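Local coordinates for protein putative agmatine deiminase (Streptococcus mutans, PDB 2EWO) that probably hydrolyses the guanidinium group of agmatine to give N-carbamoylputrescine and ammonia, as a member of the guanidino-group modifying enzyme superfamily, at residues W28-R34 / N93-I98; Y71-L75 / R87-M91; E119-W123 / W134-A138. All coordinates share one frame; numbering follows the deposited sequence.

Interaction 1 of 3, residues W28-R34 / N93-I98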
# COMPACT_ATOMS: atom_id res chain seq x y z
N TRP A 28 18.76 -7.86 -15.03
CA TRP A 28 17.66 -7.49 -14.15
C TRP A 28 18.12 -7.44 -12.70
O TRP A 28 18.90 -8.29 -12.27
CB TRP A 28 16.53 -8.52 -14.26
CG TRP A 28 15.90 -8.61 -15.62
CD1 TRP A 28 16.31 -9.37 -16.69
CD2 TRP A 28 14.74 -7.91 -16.07
NE1 TRP A 28 15.48 -9.19 -17.76
CE2 TRP A 28 14.50 -8.29 -17.41
CE3 TRP A 28 13.87 -6.99 -15.46
CZ2 TRP A 28 13.44 -7.79 -18.15
CZ3 TRP A 28 12.81 -6.49 -16.20
CH2 TRP A 28 12.61 -6.90 -17.53
N MSE A 29 17.64 -6.44 -11.97
CA MSE A 29 17.93 -6.30 -10.55
C MSE A 29 16.85 -5.49 -9.81
O MSE A 29 16.31 -4.51 -10.33
CB MSE A 29 19.33 -5.71 -10.33
CG MSE A 29 19.65 -4.36 -11.00
SE MSE A 29 21.51 -3.73 -10.63
CE MSE A 29 21.25 -3.02 -8.82
N LEU A 30 16.53 -5.93 -8.59
CA LEU A 30 15.51 -5.29 -7.76
C LEU A 30 15.99 -4.05 -6.99
O LEU A 30 16.97 -3.41 -7.37
CB LEU A 30 14.93 -6.32 -6.78
CG LEU A 30 14.00 -7.38 -7.40
CD1 LEU A 30 13.75 -8.48 -6.39
CD2 LEU A 30 12.69 -6.73 -7.84
N TRP A 31 15.30 -3.71 -5.91
CA TRP A 31 15.66 -2.53 -5.13
C TRP A 31 15.40 -2.72 -3.65
O TRP A 31 14.26 -2.90 -3.23
CB TRP A 31 14.87 -1.33 -5.63
CG TRP A 31 15.33 -0.01 -5.09
CD1 TRP A 31 14.78 0.69 -4.04
CD2 TRP A 31 16.38 0.80 -5.61
NE1 TRP A 31 15.43 1.90 -3.89
CE2 TRP A 31 16.41 1.99 -4.85
CE3 TRP A 31 17.29 0.64 -6.66
CZ2 TRP A 31 17.33 3.01 -5.10
CZ3 TRP A 31 18.20 1.66 -6.92
CH2 TRP A 31 18.21 2.83 -6.14
N PRO A 32 16.45 -2.65 -2.83
CA PRO A 32 16.34 -2.82 -1.38
C PRO A 32 15.53 -1.73 -0.71
O PRO A 32 15.67 -0.55 -1.04
CB PRO A 32 17.79 -2.82 -0.93
CG PRO A 32 18.41 -1.85 -1.89
CD PRO A 32 17.83 -2.31 -3.20
N TRP A 33 14.69 -2.12 0.25
CA TRP A 33 13.87 -1.15 0.96
C TRP A 33 13.54 -1.47 2.42
O TRP A 33 13.59 -0.58 3.27
CB TRP A 33 12.55 -0.90 0.19
CG TRP A 33 11.67 -2.11 0.09
CD1 TRP A 33 11.77 -3.13 -0.81
CD2 TRP A 33 10.64 -2.50 1.02
NE1 TRP A 33 10.89 -4.14 -0.50
CE2 TRP A 33 10.19 -3.78 0.62
CE3 TRP A 33 10.07 -1.90 2.15
CZ2 TRP A 33 9.19 -4.47 1.32
CZ3 TRP A 33 9.08 -2.59 2.85
CH2 TRP A 33 8.65 -3.86 2.43
N ARG A 34 13.24 -2.73 2.73
CA ARG A 34 12.85 -3.06 4.10
C ARG A 34 13.88 -2.84 5.21
O ARG A 34 15.02 -3.28 5.12
CB ARG A 34 12.31 -4.48 4.16
CG ARG A 34 13.31 -5.55 3.78
CD ARG A 34 12.62 -6.89 3.77
NE ARG A 34 11.82 -7.09 4.98
CZ ARG A 34 10.77 -7.90 5.05
NH1 ARG A 34 10.39 -8.58 3.98
NH2 ARG A 34 10.09 -8.01 6.19
N ASN A 93 8.34 -6.07 -4.40
CA ASN A 93 9.11 -7.21 -3.92
C ASN A 93 9.28 -7.09 -2.43
O ASN A 93 9.35 -5.98 -1.89
CB ASN A 93 10.49 -7.23 -4.57
CG ASN A 93 11.32 -6.03 -4.17
OD1 ASN A 93 11.72 -5.89 -3.01
ND2 ASN A 93 11.58 -5.14 -5.14
N ASP A 94 9.38 -8.22 -1.75
CA ASP A 94 9.56 -8.21 -0.31
C ASP A 94 11.00 -7.93 0.06
O ASP A 94 11.30 -7.43 1.15
CB ASP A 94 9.10 -9.55 0.27
CG ASP A 94 7.64 -9.82 0.00
OD1 ASP A 94 6.81 -8.98 0.45
OD2 ASP A 94 7.32 -10.84 -0.65
N ASP A 95 11.89 -8.27 -0.87
CA ASP A 95 13.32 -8.05 -0.73
C ASP A 95 14.00 -8.16 -2.08
O ASP A 95 13.54 -8.90 -2.95
CB ASP A 95 13.95 -9.05 0.23
CG ASP A 95 15.00 -8.41 1.10
OD1 ASP A 95 15.15 -7.17 1.00
OD2 ASP A 95 15.66 -9.11 1.87
N ALA A 96 15.10 -7.42 -2.24
CA ALA A 96 15.84 -7.38 -3.51
C ALA A 96 16.81 -8.54 -3.75
O ALA A 96 17.98 -8.43 -3.41
CB ALA A 96 16.60 -6.06 -3.60
N TRP A 97 16.32 -9.64 -4.33
CA TRP A 97 17.18 -10.79 -4.62
C TRP A 97 16.78 -11.47 -5.93
O TRP A 97 16.63 -12.70 -6.02
CB TRP A 97 17.16 -11.78 -3.45
CG TRP A 97 17.55 -11.13 -2.16
CD1 TRP A 97 16.70 -10.63 -1.21
CD2 TRP A 97 18.88 -10.80 -1.72
NE1 TRP A 97 17.42 -10.00 -0.22
CE2 TRP A 97 18.75 -10.09 -0.51
CE3 TRP A 97 20.16 -11.02 -2.25
CZ2 TRP A 97 19.87 -9.60 0.19
CZ3 TRP A 97 21.27 -10.53 -1.55
CH2 TRP A 97 21.11 -9.83 -0.34
N ILE A 98 16.64 -10.65 -6.97
CA ILE A 98 16.25 -11.11 -8.29
C ILE A 98 16.95 -12.40 -8.71
O ILE A 98 16.45 -13.15 -9.54
CB ILE A 98 16.55 -10.01 -9.35
CG1 ILE A 98 16.13 -10.49 -10.74
CG2 ILE A 98 18.02 -9.64 -9.32
CD1 ILE A 98 14.63 -10.54 -10.94

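Interaction 2 of 3, residues Y71-L75 / R87-M91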
# COMPACT_ATOMS: atom_id res chain seq x y z
N TYR A 71 10.03 4.58 -6.29
CA TYR A 71 10.21 4.68 -7.74
C TYR A 71 10.77 6.05 -8.12
O TYR A 71 11.87 6.15 -8.65
CB TYR A 71 8.88 4.43 -8.45
CG TYR A 71 8.98 4.38 -9.96
CD1 TYR A 71 8.88 5.53 -10.73
CD2 TYR A 71 9.14 3.17 -10.61
CE1 TYR A 71 8.92 5.47 -12.13
CE2 TYR A 71 9.18 3.10 -12.01
CZ TYR A 71 9.07 4.25 -12.75
OH TYR A 71 9.04 4.15 -14.11
N GLU A 72 9.99 7.10 -7.86
CA GLU A 72 10.41 8.45 -8.15
C GLU A 72 11.87 8.65 -7.74
O GLU A 72 12.66 9.26 -8.46
CB GLU A 72 9.53 9.43 -7.39
CG GLU A 72 8.07 9.40 -7.81
CD GLU A 72 7.15 9.93 -6.74
OE1 GLU A 72 6.98 9.23 -5.71
OE2 GLU A 72 6.61 11.04 -6.91
N ASN A 73 12.22 8.11 -6.58
CA ASN A 73 13.57 8.22 -6.06
C ASN A 73 14.61 7.57 -6.97
O ASN A 73 15.54 8.22 -7.42
CB ASN A 73 13.64 7.58 -4.68
CG ASN A 73 15.00 7.75 -4.04
OD1 ASN A 73 15.49 6.85 -3.34
ND2 ASN A 73 15.61 8.90 -4.26
N ALA A 74 14.45 6.27 -7.24
CA ALA A 74 15.40 5.55 -8.08
C ALA A 74 15.60 6.19 -9.45
O ALA A 74 16.69 6.13 -10.02
CB ALA A 74 14.96 4.10 -8.24
N LEU A 75 14.54 6.77 -9.99
CA LEU A 75 14.59 7.40 -11.30
C LEU A 75 15.33 8.74 -11.23
O LEU A 75 15.99 9.15 -12.19
CB LEU A 75 13.17 7.60 -11.84
CG LEU A 75 13.05 8.37 -13.15
CD1 LEU A 75 13.97 7.78 -14.19
CD2 LEU A 75 11.62 8.35 -13.62
N ARG A 87 16.86 1.37 -17.39
CA ARG A 87 15.43 1.68 -17.32
C ARG A 87 14.85 1.25 -15.98
O ARG A 87 15.12 0.16 -15.48
CB ARG A 87 14.64 0.99 -18.44
CG ARG A 87 14.57 -0.53 -18.37
CD ARG A 87 13.62 -1.06 -19.43
NE ARG A 87 13.56 -2.52 -19.48
CZ ARG A 87 12.78 -3.20 -20.31
NH1 ARG A 87 12.00 -2.55 -21.16
NH2 ARG A 87 12.79 -4.53 -20.31
N ILE A 88 14.03 2.12 -15.41
CA ILE A 88 13.40 1.84 -14.13
C ILE A 88 11.96 1.38 -14.35
O ILE A 88 11.11 2.18 -14.74
CB ILE A 88 13.38 3.08 -13.22
CG1 ILE A 88 14.80 3.58 -12.94
CG2 ILE A 88 12.71 2.74 -11.92
CD1 ILE A 88 15.48 4.29 -14.11
N ILE A 89 11.69 0.09 -14.12
CA ILE A 89 10.32 -0.42 -14.27
C ILE A 89 9.73 -0.64 -12.88
O ILE A 89 10.43 -1.07 -11.97
CB ILE A 89 10.24 -1.79 -15.05
CG1 ILE A 89 11.15 -2.83 -14.41
CG2 ILE A 89 10.59 -1.58 -16.52
CD1 ILE A 89 12.63 -2.56 -14.61
N GLU A 90 8.45 -0.32 -12.72
CA GLU A 90 7.80 -0.49 -11.43
C GLU A 90 7.54 -1.95 -11.11
O GLU A 90 6.90 -2.65 -11.89
CB GLU A 90 6.47 0.24 -11.41
CG GLU A 90 5.90 0.30 -10.03
CD GLU A 90 4.40 0.35 -10.05
OE1 GLU A 90 3.85 1.29 -10.66
OE2 GLU A 90 3.78 -0.56 -9.46
N MSE A 91 8.03 -2.40 -9.95
CA MSE A 91 7.81 -3.78 -9.54
C MSE A 91 7.94 -3.95 -8.03
O MSE A 91 8.92 -3.52 -7.44
CB MSE A 91 8.80 -4.70 -10.23
CG MSE A 91 8.45 -6.16 -10.10
SE MSE A 91 9.52 -7.33 -11.20
CE MSE A 91 9.40 -6.42 -12.91

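Interaction 3 of 3, residues E119-W123 / W134-A138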
# COMPACT_ATOMS: atom_id res chain seq x y z
N GLU A 119 9.56 -22.33 -7.57
CA GLU A 119 8.76 -21.92 -6.44
C GLU A 119 9.71 -21.27 -5.46
O GLU A 119 10.79 -21.80 -5.21
CB GLU A 119 8.12 -23.13 -5.78
CG GLU A 119 7.46 -24.04 -6.74
CD GLU A 119 6.03 -24.28 -6.37
OE1 GLU A 119 5.79 -24.64 -5.20
OE2 GLU A 119 5.15 -24.11 -7.24
N PHE A 120 9.32 -20.14 -4.90
CA PHE A 120 10.17 -19.42 -3.95
C PHE A 120 9.53 -19.38 -2.58
O PHE A 120 8.37 -18.98 -2.45
CB PHE A 120 10.39 -17.99 -4.46
CG PHE A 120 11.22 -17.14 -3.54
CD1 PHE A 120 12.57 -17.39 -3.37
CD2 PHE A 120 10.64 -16.07 -2.86
CE1 PHE A 120 13.35 -16.59 -2.55
CE2 PHE A 120 11.40 -15.26 -2.03
CZ PHE A 120 12.76 -15.52 -1.88
N ASN A 121 10.25 -19.77 -1.53
CA ASN A 121 9.66 -19.73 -0.20
C ASN A 121 10.54 -18.99 0.80
O ASN A 121 10.51 -19.27 1.99
CB ASN A 121 9.38 -21.15 0.29
CG ASN A 121 10.63 -21.99 0.33
OD1 ASN A 121 10.62 -23.12 0.84
ND2 ASN A 121 11.72 -21.46 -0.22
N ALA A 122 11.32 -18.04 0.30
CA ALA A 122 12.22 -17.23 1.12
C ALA A 122 13.35 -18.05 1.74
O ALA A 122 13.71 -17.86 2.91
CB ALA A 122 11.44 -16.50 2.20
N TRP A 123 13.91 -18.97 0.96
CA TRP A 123 15.01 -19.81 1.43
C TRP A 123 14.60 -20.63 2.65
O TRP A 123 15.12 -20.42 3.75
CB TRP A 123 16.21 -18.92 1.79
CG TRP A 123 16.63 -18.03 0.67
CD1 TRP A 123 17.29 -18.40 -0.47
CD2 TRP A 123 16.33 -16.64 0.53
NE1 TRP A 123 17.41 -17.33 -1.32
CE2 TRP A 123 16.82 -16.24 -0.73
CE3 TRP A 123 15.68 -15.70 1.33
CZ2 TRP A 123 16.68 -14.93 -1.21
CZ3 TRP A 123 15.54 -14.40 0.86
CH2 TRP A 123 16.04 -14.03 -0.39
N TRP A 134 6.38 -13.70 1.58
CA TRP A 134 7.25 -13.86 0.40
C TRP A 134 6.43 -14.03 -0.88
O TRP A 134 6.93 -14.52 -1.90
CB TRP A 134 8.17 -15.07 0.56
CG TRP A 134 7.47 -16.42 0.60
CD1 TRP A 134 6.88 -17.07 -0.44
CD2 TRP A 134 7.31 -17.29 1.74
NE1 TRP A 134 6.36 -18.28 -0.03
CE2 TRP A 134 6.61 -18.43 1.31
CE3 TRP A 134 7.69 -17.20 3.09
CZ2 TRP A 134 6.28 -19.48 2.17
CZ3 TRP A 134 7.36 -18.24 3.95
CH2 TRP A 134 6.66 -19.37 3.49
N ASP A 135 5.17 -13.64 -0.79
CA ASP A 135 4.24 -13.77 -1.89
C ASP A 135 4.50 -12.77 -3.01
O ASP A 135 4.28 -13.09 -4.18
CB ASP A 135 2.80 -13.64 -1.37
CG ASP A 135 2.57 -12.37 -0.57
OD1 ASP A 135 3.29 -12.15 0.44
OD2 ASP A 135 1.66 -11.60 -0.94
N GLN A 136 4.97 -11.58 -2.68
CA GLN A 136 5.25 -10.58 -3.71
C GLN A 136 6.50 -10.97 -4.51
O GLN A 136 6.61 -10.66 -5.70
CB GLN A 136 5.44 -9.18 -3.11
CG GLN A 136 4.16 -8.54 -2.55
CD GLN A 136 3.01 -8.48 -3.55
OE1 GLN A 136 3.18 -8.05 -4.69
NE2 GLN A 136 1.82 -8.92 -3.12
N ASP A 137 7.44 -11.66 -3.87
CA ASP A 137 8.66 -12.11 -4.53
C ASP A 137 8.30 -13.26 -5.46
O ASP A 137 8.83 -13.36 -6.56
CB ASP A 137 9.73 -12.57 -3.51
CG ASP A 137 10.30 -11.41 -2.65
OD1 ASP A 137 10.47 -10.27 -3.17
OD2 ASP A 137 10.61 -11.65 -1.46
N ALA A 138 7.41 -14.14 -5.02
CA ALA A 138 7.01 -15.24 -5.89
C ALA A 138 6.29 -14.70 -7.13
O ALA A 138 5.93 -15.46 -8.03
CB ALA A 138 6.12 -16.21 -5.14

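Interaction 1 of 3, residues W28-R34 / N93-I98
L30 points at segment 93-98 and settles between N93, A96 and I98. L30 CB lies 3.6 Å from A96 CB. The two methyls then part: L30 CD2 meets the amide of N93, 3.3 Å from N93 ND2, while L30 CD1 lies against backbone, 3.5 Å from D95 O. A chi1 of -73° places L30 CG beside the backbone N, so that both methyls can reach the loop. A96 returns the contact with its CB against the backbone N atoms of W31 and P32. Near the strand end, I98 CG2 rests on M29, 3.6 Å from M29 CA.

The other half of the contact is polar. W33 NE1 donates to N93 O at 2.8 Å, with the acceptor tilted 23° out of the indole plane. The same N-H has a weak second bond to N93 OD1, so backbone and side chain of one residue share it. R34 NH1 donates to D94 O at 3.2 Å, coming from above the carbonyl plane.

Segment 28-34 carries the chain off the end of strand 24-29, and segment 93-98 belongs to the loop that follows strand 86-90 of the same sheet. In the peptidyl-arginine deiminase-like fold, loops of this kind commonly line the active site, and these may do so. A96 is the centre of an inverse gamma turn.

Further out, D95 braces the loop through its two carboxylate oxygens. D95 OD2 accepts W97 NE1 at 2.9 Å, in the plane of the indole, and D95 OD1 accepts W38 NE1. M29 makes backbone bonds to S63 and C65, and its side chain packs on helix 43-57.

Interaction 2 of 3, residues Y71-L75 / R87-M91
The Y71 ring reaches across from helix 71-79 and lies obliquely against I88 on strand 86-90. With chi1 at -174° the Y71 ring swings away from its own backbone N and over to the strand. The CD2-CE2 side of the ring does most of the touching. Y71 CE2 is 3.5 Å from I88 CG2. The strand backbone beyond I88 comes to the ring edge, with E90 N 3.6 Å from Y71 CE2. Y71 OH ends 2.9 Å from I88 O. Of the E90 side chain, CB touches the ring, 4.0 Å from Y71 CE2.

I88 points at the helix and uses both branches. CG2 goes to the tyrosine. CG1 lies beside the backbone N (chi1 -60°) and leads I88 CD1 to the next helical turn, where it meets L75 CD1 at 3.8 Å. A74 lies between these two contacts and faces the strand, but makes only a loose approach through its carbonyl oxygen.

The contact lies within a beta-alpha-beta unit. Helix 71-79 links the parallel strands 62-66 and 86-90, and here it runs nearly antiparallel to the second strand, at 173°, with the axes 9.1 Å apart. The Y71 and A74 side chains also rest on V66 of the first strand. On the other face of the sheet, I89 and M91 touch C65.

E90 OE1 makes a salt bridge with K143 of a second subunit and accepts a bond from T92 N of that subunit. Helix and strand are therefore joined mainly by hydrocarbon and ring packing, with no charge paired between them. The E90 carboxylate instead serves the subunit interface, where K143 of the second subunit probably offsets the nearby E90 of that subunit.

Interaction 3 of 3, residues E119-W123 / W134-A138
D137, whose CB packs on F120, has a carboxylate gripped by several groups. D137 OD1 accepts a hydrogen bond from D94 N and a weaker one from D95 N. D137 OD2 has a weak bond with Y131 OH. These bonds probably steady the carboxylate and leave the CB to meet the phenyl ring. F120 CE2 lies 3.5 Å from D137 CB, with ring and carboxylate planes 75° apart.

At chi1 178° the F120 ring extends directly opposite its backbone N, toward segment 134-138. W134 O lies at the ring edge, 4.1 Å from F120 CD2. That oxygen is engaged within its own segment: W134 O accepts A138 N at 3.2 Å. One face of the phenyl ring is taken by the chain itself: A122 N stands 3.5 Å above the F120 ring plane, over the centre. F120 CE1 also lies over one face of the W123 ring, offset toward its rim.

W134 forms the second half of the contact. Its indole lies flat against the backbone of the loop. N121 CA sits over the five-membered ring of W134, 3.6 Å from its centroid and 12° off the normal, a CH-pi contact. A122 CB touches the same indole, 3.9 Å from W134 CE3. F120 O is near W134 NE1, but the angle is too poor for a hydrogen bond. The indole also meets F132 of a fourth subunit.

The contact joins the loop after strand 113-119 to segment 134-138, which runs on into helix 137-146. No hydrogen bond crosses between the two segments. The face of the W134 indole, the A122 methyl and the CH groups of N121, F120 and D137 make the contact, while the buried D137 carboxylate takes its polar partners from the 93-98 loop and Y131.

How the interactions relate
Interaction 1 stands between the other two, with its centre about 12 Å from each of theirs. Interaction 2 falls within the chain spanned by interaction 1 and shares its sheet. There W28 CH2 packs 3.7 Å from R87 NH2. Interaction 3 follows later in the chain and meets the 93-98 loop through D137 OD1, 2.7 Å from D94 N. W97 and W123 add an edge-to-face ring pair across the same seam. W123 also meets H222. In this family a histidine and a cysteine do the chemistry, so this seam may lie near the active site. Interactions 2 and 3 do not touch; their centres are about 22 Å apart.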